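Local coordinates for DNA translocase coupling protein (Clostridium perfringens, PDB 6O1W) that probably couples ATP binding and hydrolysis to DNA translocation during plasmid conjugation, as the FtsK/SpoIIIE-like motor portion of a membrane-anchored coupling protein, at residues G157-K166 against K227-E238; V294-F302 against L320-L331. All coordinates share one frame; numbering follows the deposited sequence.

Both contacts pair strands of one mixed sheet, the core of the P-loop NTPase fold in this FtsK/SpoIIIE-type protein. Contact 1 joins parallel strands 159-163 and 229-233 towards one side of the sheet; contact 2 joins antiparallel strands 296-299 and 326-331 further across it. Strands 272-278 and 132-135 lie between the two contacts, whose centres are 20 Å apart and whose nearest atoms are about 7 Å apart. The two flank the ATP-binding loop: the side chain of Asp234 in contact 1 lies about 3 Å from that of Ser143, and Phe327 in contact 2 about 4 Å from Gly141. Each also meets a different bound glucose, through Tyr161 and Phe329.

Contact 1 of 2, residues G157-K166 against K227-E238. With BGC (beta-D-glucopyranose), chain E.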
# COMPACT_ATOMS: atom_id res chain seq x y z
N GLY A 157 19.32 4.19 10.92
CA GLY A 157 20.63 3.57 10.72
C GLY A 157 20.68 2.35 9.82
O GLY A 157 21.71 1.67 9.79
N ALA A 158 19.60 2.04 9.08
CA ALA A 158 19.63 0.85 8.20
C ALA A 158 20.56 1.05 6.99
O ALA A 158 20.85 2.20 6.61
CB ALA A 158 18.22 0.54 7.69
N ILE A 159 21.02 -0.08 6.42
CA ILE A 159 21.81 -0.21 5.19
C ILE A 159 20.74 -0.33 4.08
O ILE A 159 19.79 -1.09 4.24
CB ILE A 159 22.73 -1.49 5.19
CG1 ILE A 159 23.85 -1.35 6.24
CG2 ILE A 159 23.35 -1.76 3.80
CD1 ILE A 159 24.50 -2.71 6.65
N ALA A 160 20.97 0.30 2.92
CA ALA A 160 20.01 0.25 1.83
C ALA A 160 20.54 -0.23 0.52
O ALA A 160 21.65 0.12 0.13
CB ALA A 160 19.37 1.62 1.66
N TYR A 161 19.70 -0.96 -0.21
CA TYR A 161 19.96 -1.45 -1.56
C TYR A 161 18.74 -1.10 -2.39
O TYR A 161 17.61 -1.33 -1.97
CB TYR A 161 20.24 -2.95 -1.59
CG TYR A 161 21.53 -3.32 -0.90
CD1 TYR A 161 22.76 -3.12 -1.53
CD2 TYR A 161 21.53 -3.89 0.36
CE1 TYR A 161 23.95 -3.49 -0.91
CE2 TYR A 161 22.72 -4.20 1.01
CZ TYR A 161 23.93 -4.00 0.38
OH TYR A 161 25.08 -4.30 1.05
N MSE A 162 18.97 -0.48 -3.55
CA MSE A 162 17.85 -0.04 -4.37
C MSE A 162 17.98 -0.61 -5.74
O MSE A 162 19.06 -0.60 -6.31
CB MSE A 162 17.78 1.49 -4.38
CG MSE A 162 17.41 2.07 -3.02
SE MSE A 162 18.39 3.73 -2.66
CE MSE A 162 20.15 3.06 -2.27
N VAL A 163 16.88 -1.18 -6.24
CA VAL A 163 16.87 -1.83 -7.54
C VAL A 163 15.97 -1.08 -8.51
O VAL A 163 14.77 -0.92 -8.26
CB VAL A 163 16.44 -3.33 -7.43
CG1 VAL A 163 16.40 -4.00 -8.81
CG2 VAL A 163 17.36 -4.09 -6.48
N ASP A 164 16.56 -0.64 -9.65
CA ASP A 164 15.81 0.04 -10.71
C ASP A 164 16.46 -0.20 -12.04
O ASP A 164 17.45 0.44 -12.34
CB ASP A 164 15.66 1.55 -10.42
CG ASP A 164 15.08 2.40 -11.56
OD1 ASP A 164 14.32 1.86 -12.40
OD2 ASP A 164 15.39 3.60 -11.60
N PHE A 165 15.85 -1.04 -12.89
CA PHE A 165 16.39 -1.41 -14.20
C PHE A 165 16.22 -0.33 -15.25
O PHE A 165 16.76 -0.48 -16.33
CB PHE A 165 15.83 -2.76 -14.69
CG PHE A 165 16.37 -3.99 -13.97
CD1 PHE A 165 17.11 -3.87 -12.79
CD2 PHE A 165 16.07 -5.27 -14.43
CE1 PHE A 165 17.59 -5.00 -12.12
CE2 PHE A 165 16.53 -6.40 -13.74
CZ PHE A 165 17.28 -6.26 -12.59
N LYS A 166 15.52 0.77 -14.93
CA LYS A 166 15.39 1.89 -15.87
C LYS A 166 16.58 2.84 -15.69
O LYS A 166 16.41 4.05 -15.48
CB LYS A 166 14.02 2.58 -15.74
CG LYS A 166 12.88 1.66 -16.14
CD LYS A 166 11.49 2.23 -15.82
CE LYS A 166 11.10 2.05 -14.37
NZ LYS A 166 9.65 2.30 -14.14
N LYS A 227 23.30 -4.82 11.21
CA LYS A 227 22.39 -3.73 10.91
C LYS A 227 21.23 -4.21 10.06
O LYS A 227 21.40 -5.12 9.23
CB LYS A 227 23.13 -2.63 10.14
CG LYS A 227 24.28 -1.96 10.92
CD LYS A 227 24.76 -0.71 10.19
CE LYS A 227 25.92 -0.02 10.87
NZ LYS A 227 25.50 0.75 12.07
N ARG A 228 20.05 -3.57 10.23
CA ARG A 228 18.90 -3.82 9.36
C ARG A 228 19.30 -3.51 7.91
O ARG A 228 19.95 -2.49 7.67
CB ARG A 228 17.70 -2.93 9.77
CG ARG A 228 16.46 -3.17 8.89
CD ARG A 228 15.17 -2.52 9.41
NE ARG A 228 14.96 -2.86 10.82
CZ ARG A 228 14.46 -4.00 11.26
NH1 ARG A 228 14.05 -4.94 10.41
NH2 ARG A 228 14.38 -4.23 12.56
N ILE A 229 18.93 -4.38 6.97
CA ILE A 229 19.14 -4.17 5.55
C ILE A 229 17.76 -3.94 4.88
O ILE A 229 16.87 -4.78 5.01
CB ILE A 229 19.89 -5.35 4.87
CG1 ILE A 229 21.34 -5.48 5.41
CG2 ILE A 229 19.89 -5.17 3.35
CD1 ILE A 229 22.04 -6.85 5.12
N ILE A 230 17.59 -2.80 4.16
CA ILE A 230 16.36 -2.54 3.42
C ILE A 230 16.64 -2.65 1.92
O ILE A 230 17.62 -2.09 1.42
CB ILE A 230 15.62 -1.23 3.83
CG1 ILE A 230 14.27 -1.09 3.02
CG2 ILE A 230 16.53 0.01 3.77
CD1 ILE A 230 13.56 0.24 3.07
N VAL A 231 15.83 -3.43 1.23
CA VAL A 231 15.96 -3.68 -0.20
C VAL A 231 14.72 -3.11 -0.87
O VAL A 231 13.61 -3.59 -0.62
CB VAL A 231 16.14 -5.19 -0.51
CG1 VAL A 231 16.45 -5.41 -1.99
CG2 VAL A 231 17.20 -5.82 0.38
N VAL A 232 14.89 -2.10 -1.69
CA VAL A 232 13.77 -1.44 -2.34
C VAL A 232 13.77 -1.85 -3.79
O VAL A 232 14.75 -1.63 -4.48
CB VAL A 232 13.79 0.11 -2.18
CG1 VAL A 232 12.52 0.75 -2.77
CG2 VAL A 232 13.95 0.51 -0.72
N ILE A 233 12.70 -2.49 -4.23
CA ILE A 233 12.57 -2.94 -5.61
C ILE A 233 11.51 -2.02 -6.18
O ILE A 233 10.33 -2.13 -5.82
CB ILE A 233 12.20 -4.46 -5.65
CG1 ILE A 233 13.34 -5.33 -5.03
CG2 ILE A 233 11.81 -4.90 -7.06
CD1 ILE A 233 12.95 -6.76 -4.67
N ASP A 234 11.93 -1.09 -7.04
CA ASP A 234 11.03 -0.12 -7.67
C ASP A 234 9.94 -0.79 -8.49
O ASP A 234 8.79 -0.35 -8.44
CB ASP A 234 11.81 0.87 -8.54
CG ASP A 234 10.92 1.99 -9.09
OD1 ASP A 234 10.56 2.90 -8.29
OD2 ASP A 234 10.57 1.94 -10.29
N GLU A 235 10.28 -1.88 -9.22
CA GLU A 235 9.28 -2.54 -10.04
C GLU A 235 9.53 -4.01 -10.06
O GLU A 235 10.54 -4.45 -10.64
CB GLU A 235 9.20 -1.89 -11.45
CG GLU A 235 8.22 -2.56 -12.42
CD GLU A 235 6.84 -2.80 -11.84
OE1 GLU A 235 6.12 -1.81 -11.55
OE2 GLU A 235 6.49 -3.99 -11.62
N LEU A 236 8.63 -4.79 -9.43
CA LEU A 236 8.74 -6.25 -9.36
C LEU A 236 8.71 -6.92 -10.74
O LEU A 236 9.40 -7.93 -10.92
CB LEU A 236 7.65 -6.86 -8.45
CG LEU A 236 7.76 -8.35 -8.04
CD1 LEU A 236 9.08 -8.67 -7.36
CD2 LEU A 236 6.62 -8.74 -7.15
N ALA A 237 7.98 -6.34 -11.73
CA ALA A 237 7.91 -6.89 -13.10
C ALA A 237 9.29 -7.00 -13.76
O ALA A 237 9.50 -7.93 -14.52
CB ALA A 237 6.97 -6.07 -13.97
N GLU A 238 10.24 -6.10 -13.44
CA GLU A 238 11.63 -6.13 -13.97
C GLU A 238 12.41 -7.40 -13.52
O GLU A 238 13.36 -7.82 -14.20
CB GLU A 238 12.39 -4.87 -13.54
CG GLU A 238 11.91 -3.61 -14.27
CD GLU A 238 12.34 -2.25 -13.73
OE1 GLU A 238 13.11 -2.20 -12.74
OE2 GLU A 238 11.87 -1.24 -14.29
C2 BGC E . 28.55 -5.72 -0.22
C3 BGC E . 29.35 -6.76 -0.99
C4 BGC E . 28.47 -7.45 -2.01
C5 BGC E . 27.80 -6.42 -2.92
C6 BGC E . 26.80 -7.02 -3.87
C1 BGC E . 27.92 -4.74 -1.20
O1 BGC E . 27.18 -3.79 -0.52
O2 BGC E . 29.39 -5.03 0.71
O3 BGC E . 29.92 -7.70 -0.09
O4 BGC E . 29.22 -8.35 -2.81
O5 BGC E . 27.09 -5.45 -2.12
O6 BGC E . 26.17 -6.02 -4.65
O HOH W 1 22.75 1.03 12.63
O HOH W 2 7.69 2.85 -11.68
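The Tyr161 ring meets Ile229 with its edge: CG2 of Ile229 lies in the ring plane, 3.6 Å from Tyr161 CD2. Glucose O1 also lies at the edge, 2.7 Å from Tyr161 OH. CG lies beside the backbone N (chi1 -67°), which leans the ring back along the strand toward Ile229, on the face it shares with Ile159 and Val163; Leu191 and Tyr194 of helix 185-209 pack on it there, and Gln180 also bonds the sugar. At the far end, the planes of the Phe165 ring and the Glu238 carboxylate are almost parallel, 5° apart. Glu238 OE1 accepts from Phe165 N at 3.0 Å, the donor standing above the carboxylate plane.

Between these ends, strands 159-163 and 229-233 run parallel, their axes 4.7 Å apart. Six backbone bonds alternate from Ile159 N to Arg228 O (2.9 Å) through Asp234 N to Val163 O (3.1 Å). On the face carrying Ala160 and Val232, Ile230 CG2 sits 3.9 Å from Ala160 CB, beneath Leu150 of helix 142-155.

Past the strands, Asp164, Asp234 and Glu238 bring three carboxylates close together. Asp164 OD1 closes an Asx turn by accepting from Lys166 N, while its OD2 takes Glu170 N. Lys166 NZ forms a long salt bridge with Asp234 OD2, at 4.0 Å. Asp234 OD1 meets Ser143 of the Walker A motif through a weak hydrogen bond. Strand 229-233 with Asp234-Glu235 is consistent with a Walker B motif. The lysine thus probably offsets part of the negative charge gathered beside the nucleotide-binding loop.

Contact 2 of 2, residues V294-F302 against L320-L331; sequences VPVRICGRF and LPEVKGRFLFKL
Arg297 and Lys330 form a hydrogen-bonded antiparallel pair: Arg297 N gives to Lys330 O and Lys330 N to Arg297 O, both at 2.8 Å. Cys299 and Leu328 repeat the exchange two residues on, the bond from Leu328 N to Cys299 O being almost straight (178° at the hydrogen). In the non-hydrogen-bonded pair between, each CA-H points at a carbonyl of the other strand: Phe329 CA at Arg297 O (3.4 Å), Ile298 CA at Leu328 O.

The Arg297 side chain folds back at chi2 (-75°), which brings NE and NH2 side-on to Val294 O. Both bonds lie in the guanidinium plane, NE at 2.8 Å from Val294 O, while NH1 is taken by Val311 O. Lys330 NZ bonds Leu312 O, so both basic side chains bond backbone carbonyls in the last turn of helix 305-312. Arg301, extended as far as NE, reaches Leu320 O, which lies at the guanidinium edge and accepts only a weak bond from NE. Glu322 CG covers one face, its carboxylate stacked 18° from parallel; OE2 lies well above the guanidinium plane, so the charges are near without a salt bridge.

On the face carrying Val296, Ile298 and Phe329, Val296 CG1 meets Phe329 CE1 at 3.6 Å; Ile298 CG2 reaches Phe327 CD2 at the same distance. Phe329 also touches a bound glucose. Strand 296-299 is flanked on its other edge by parallel strand 132-135, and strand 326-331 by antiparallel strand 334-340, whose Phe338 packs against Phe327 and Phe329. Helix 305-312 lies over the opposite face, against Cys299 and Leu328.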
# COMPACT_ATOMS: atom_id res chain seq x y z
N VAL A 294 4.88 -12.16 1.70
CA VAL A 294 4.89 -10.68 1.80
C VAL A 294 3.60 -10.28 2.50
O VAL A 294 2.59 -10.21 1.85
CB VAL A 294 5.10 -9.97 0.43
CG1 VAL A 294 5.10 -8.44 0.61
CG2 VAL A 294 6.42 -10.44 -0.20
N PRO A 295 3.62 -10.07 3.84
CA PRO A 295 2.35 -9.84 4.56
C PRO A 295 1.71 -8.46 4.43
O PRO A 295 0.49 -8.39 4.55
CB PRO A 295 2.72 -10.13 6.02
CG PRO A 295 4.17 -9.81 6.10
CD PRO A 295 4.75 -10.21 4.78
N VAL A 296 2.50 -7.38 4.26
CA VAL A 296 1.92 -6.04 4.17
C VAL A 296 1.58 -5.72 2.72
O VAL A 296 2.45 -5.83 1.85
CB VAL A 296 2.84 -4.94 4.77
CG1 VAL A 296 2.20 -3.57 4.63
CG2 VAL A 296 3.21 -5.22 6.23
N ARG A 297 0.32 -5.32 2.46
CA ARG A 297 -0.09 -4.90 1.13
C ARG A 297 -0.62 -3.50 1.21
O ARG A 297 -1.48 -3.18 2.05
CB ARG A 297 -1.18 -5.80 0.51
CG ARG A 297 -0.96 -7.30 0.70
CD ARG A 297 0.11 -7.88 -0.21
NE ARG A 297 0.47 -9.21 0.26
CZ ARG A 297 -0.29 -10.29 0.09
NH1 ARG A 297 -1.43 -10.21 -0.59
NH2 ARG A 297 0.07 -11.45 0.61
N ILE A 298 -0.11 -2.67 0.33
CA ILE A 298 -0.55 -1.30 0.16
C ILE A 298 -1.05 -1.27 -1.28
O ILE A 298 -0.30 -1.58 -2.20
CB ILE A 298 0.53 -0.25 0.51
CG1 ILE A 298 0.88 -0.32 2.01
CG2 ILE A 298 0.01 1.14 0.17
CD1 ILE A 298 2.28 0.21 2.40
N CYS A 299 -2.35 -0.99 -1.47
CA CYS A 299 -2.95 -1.01 -2.80
C CYS A 299 -3.69 0.27 -3.16
O CYS A 299 -4.54 0.75 -2.41
CB CYS A 299 -3.85 -2.23 -2.95
SG CYS A 299 -4.29 -2.61 -4.67
N GLY A 300 -3.34 0.82 -4.32
CA GLY A 300 -3.98 2.01 -4.87
C GLY A 300 -5.26 1.61 -5.56
O GLY A 300 -5.65 0.44 -5.56
N ARG A 301 -5.93 2.58 -6.15
CA ARG A 301 -7.18 2.35 -6.85
C ARG A 301 -6.95 1.63 -8.18
O ARG A 301 -6.11 2.04 -8.94
CB ARG A 301 -7.88 3.70 -7.09
CG ARG A 301 -9.26 3.52 -7.73
CD ARG A 301 -10.04 4.82 -7.80
NE ARG A 301 -11.39 4.56 -8.31
CZ ARG A 301 -11.69 4.47 -9.60
NH1 ARG A 301 -10.75 4.66 -10.53
NH2 ARG A 301 -12.93 4.21 -9.98
N PHE A 302 -7.68 0.55 -8.42
CA PHE A 302 -7.69 -0.17 -9.70
C PHE A 302 -9.19 -0.44 -10.00
O PHE A 302 -9.86 -1.08 -9.19
CB PHE A 302 -6.94 -1.52 -9.63
CG PHE A 302 -5.44 -1.43 -9.48
CD1 PHE A 302 -4.63 -1.13 -10.57
CD2 PHE A 302 -4.83 -1.64 -8.25
CE1 PHE A 302 -3.25 -1.07 -10.44
CE2 PHE A 302 -3.44 -1.58 -8.12
CZ PHE A 302 -2.66 -1.30 -9.21
N LEU A 320 -12.30 2.53 -3.97
CA LEU A 320 -11.65 3.72 -3.44
C LEU A 320 -12.10 5.01 -4.13
O LEU A 320 -12.28 4.98 -5.34
CB LEU A 320 -10.12 3.60 -3.59
CG LEU A 320 -9.36 2.76 -2.53
CD1 LEU A 320 -7.89 2.62 -2.93
CD2 LEU A 320 -9.48 3.39 -1.14
N PRO A 321 -12.20 6.16 -3.42
CA PRO A 321 -12.46 7.42 -4.12
C PRO A 321 -11.20 7.85 -4.89
O PRO A 321 -10.08 7.49 -4.49
CB PRO A 321 -12.75 8.41 -2.98
CG PRO A 321 -11.99 7.89 -1.83
CD PRO A 321 -11.99 6.39 -1.97
N GLU A 322 -11.39 8.65 -5.96
CA GLU A 322 -10.32 9.16 -6.82
C GLU A 322 -9.59 10.33 -6.19
O GLU A 322 -9.71 11.47 -6.66
CB GLU A 322 -10.85 9.50 -8.22
CG GLU A 322 -11.12 8.27 -9.07
CD GLU A 322 -11.69 8.59 -10.43
OE1 GLU A 322 -12.93 8.52 -10.58
OE2 GLU A 322 -10.90 8.92 -11.34
N VAL A 323 -8.83 10.05 -5.12
CA VAL A 323 -8.03 11.00 -4.35
C VAL A 323 -6.57 10.55 -4.48
O VAL A 323 -6.26 9.38 -4.23
CB VAL A 323 -8.47 10.98 -2.86
CG1 VAL A 323 -7.60 11.89 -1.99
CG2 VAL A 323 -9.95 11.34 -2.70
N LYS A 324 -5.67 11.48 -4.84
CA LYS A 324 -4.25 11.16 -4.94
C LYS A 324 -3.69 10.85 -3.54
O LYS A 324 -3.94 11.60 -2.58
CB LYS A 324 -3.45 12.30 -5.61
CG LYS A 324 -2.11 11.83 -6.18
CD LYS A 324 -1.30 12.97 -6.78
CE LYS A 324 0.14 12.60 -7.08
NZ LYS A 324 0.93 12.33 -5.83
N GLY A 325 -2.96 9.74 -3.47
CA GLY A 325 -2.35 9.27 -2.23
C GLY A 325 -3.29 8.49 -1.33
O GLY A 325 -2.92 8.14 -0.20
N ARG A 326 -4.50 8.18 -1.80
CA ARG A 326 -5.47 7.40 -1.03
C ARG A 326 -5.27 5.91 -1.34
O ARG A 326 -5.25 5.51 -2.50
CB ARG A 326 -6.90 7.86 -1.34
CG ARG A 326 -7.96 7.24 -0.44
CD ARG A 326 -7.76 7.59 1.02
NE ARG A 326 -7.86 9.03 1.31
CZ ARG A 326 -9.00 9.73 1.31
NH1 ARG A 326 -10.15 9.15 1.00
NH2 ARG A 326 -8.98 11.01 1.65
N PHE A 327 -5.07 5.10 -0.31
CA PHE A 327 -4.77 3.69 -0.53
C PHE A 327 -5.54 2.81 0.39
O PHE A 327 -6.09 3.29 1.38
CB PHE A 327 -3.26 3.46 -0.23
CG PHE A 327 -2.31 3.89 -1.31
CD1 PHE A 327 -1.90 5.21 -1.41
CD2 PHE A 327 -1.86 2.98 -2.26
CE1 PHE A 327 -1.08 5.62 -2.46
CE2 PHE A 327 -1.01 3.39 -3.30
CZ PHE A 327 -0.64 4.70 -3.40
N LEU A 328 -5.49 1.49 0.11
CA LEU A 328 -5.91 0.41 0.99
C LEU A 328 -4.66 -0.23 1.63
O LEU A 328 -3.65 -0.49 0.97
CB LEU A 328 -6.71 -0.68 0.26
CG LEU A 328 -8.07 -0.21 -0.31
CD1 LEU A 328 -8.67 -1.29 -1.12
CD2 LEU A 328 -9.02 0.20 0.80
N PHE A 329 -4.76 -0.52 2.91
CA PHE A 329 -3.74 -1.20 3.69
C PHE A 329 -4.33 -2.54 4.11
O PHE A 329 -5.39 -2.58 4.73
CB PHE A 329 -3.38 -0.39 4.95
CG PHE A 329 -2.33 -1.04 5.84
CD1 PHE A 329 -0.97 -0.85 5.59
CD2 PHE A 329 -2.69 -1.79 6.95
CE1 PHE A 329 -0.01 -1.42 6.42
CE2 PHE A 329 -1.72 -2.33 7.81
CZ PHE A 329 -0.39 -2.16 7.52
N LYS A 330 -3.61 -3.61 3.84
CA LYS A 330 -3.99 -4.95 4.26
C LYS A 330 -2.80 -5.65 4.94
O LYS A 330 -1.72 -5.74 4.35
CB LYS A 330 -4.54 -5.77 3.08
CG LYS A 330 -4.96 -7.17 3.49
CD LYS A 330 -5.70 -7.92 2.43
CE LYS A 330 -6.54 -9.00 3.08
NZ LYS A 330 -6.48 -10.29 2.34
N LEU A 331 -2.99 -6.08 6.19
CA LEU A 331 -2.06 -6.87 7.00
C LEU A 331 -2.92 -7.87 7.74
O LEU A 331 -3.66 -7.50 8.64
CB LEU A 331 -1.22 -6.03 7.99
CG LEU A 331 -0.24 -6.81 8.91
CD1 LEU A 331 0.63 -7.76 8.14
CD2 LEU A 331 0.65 -5.88 9.67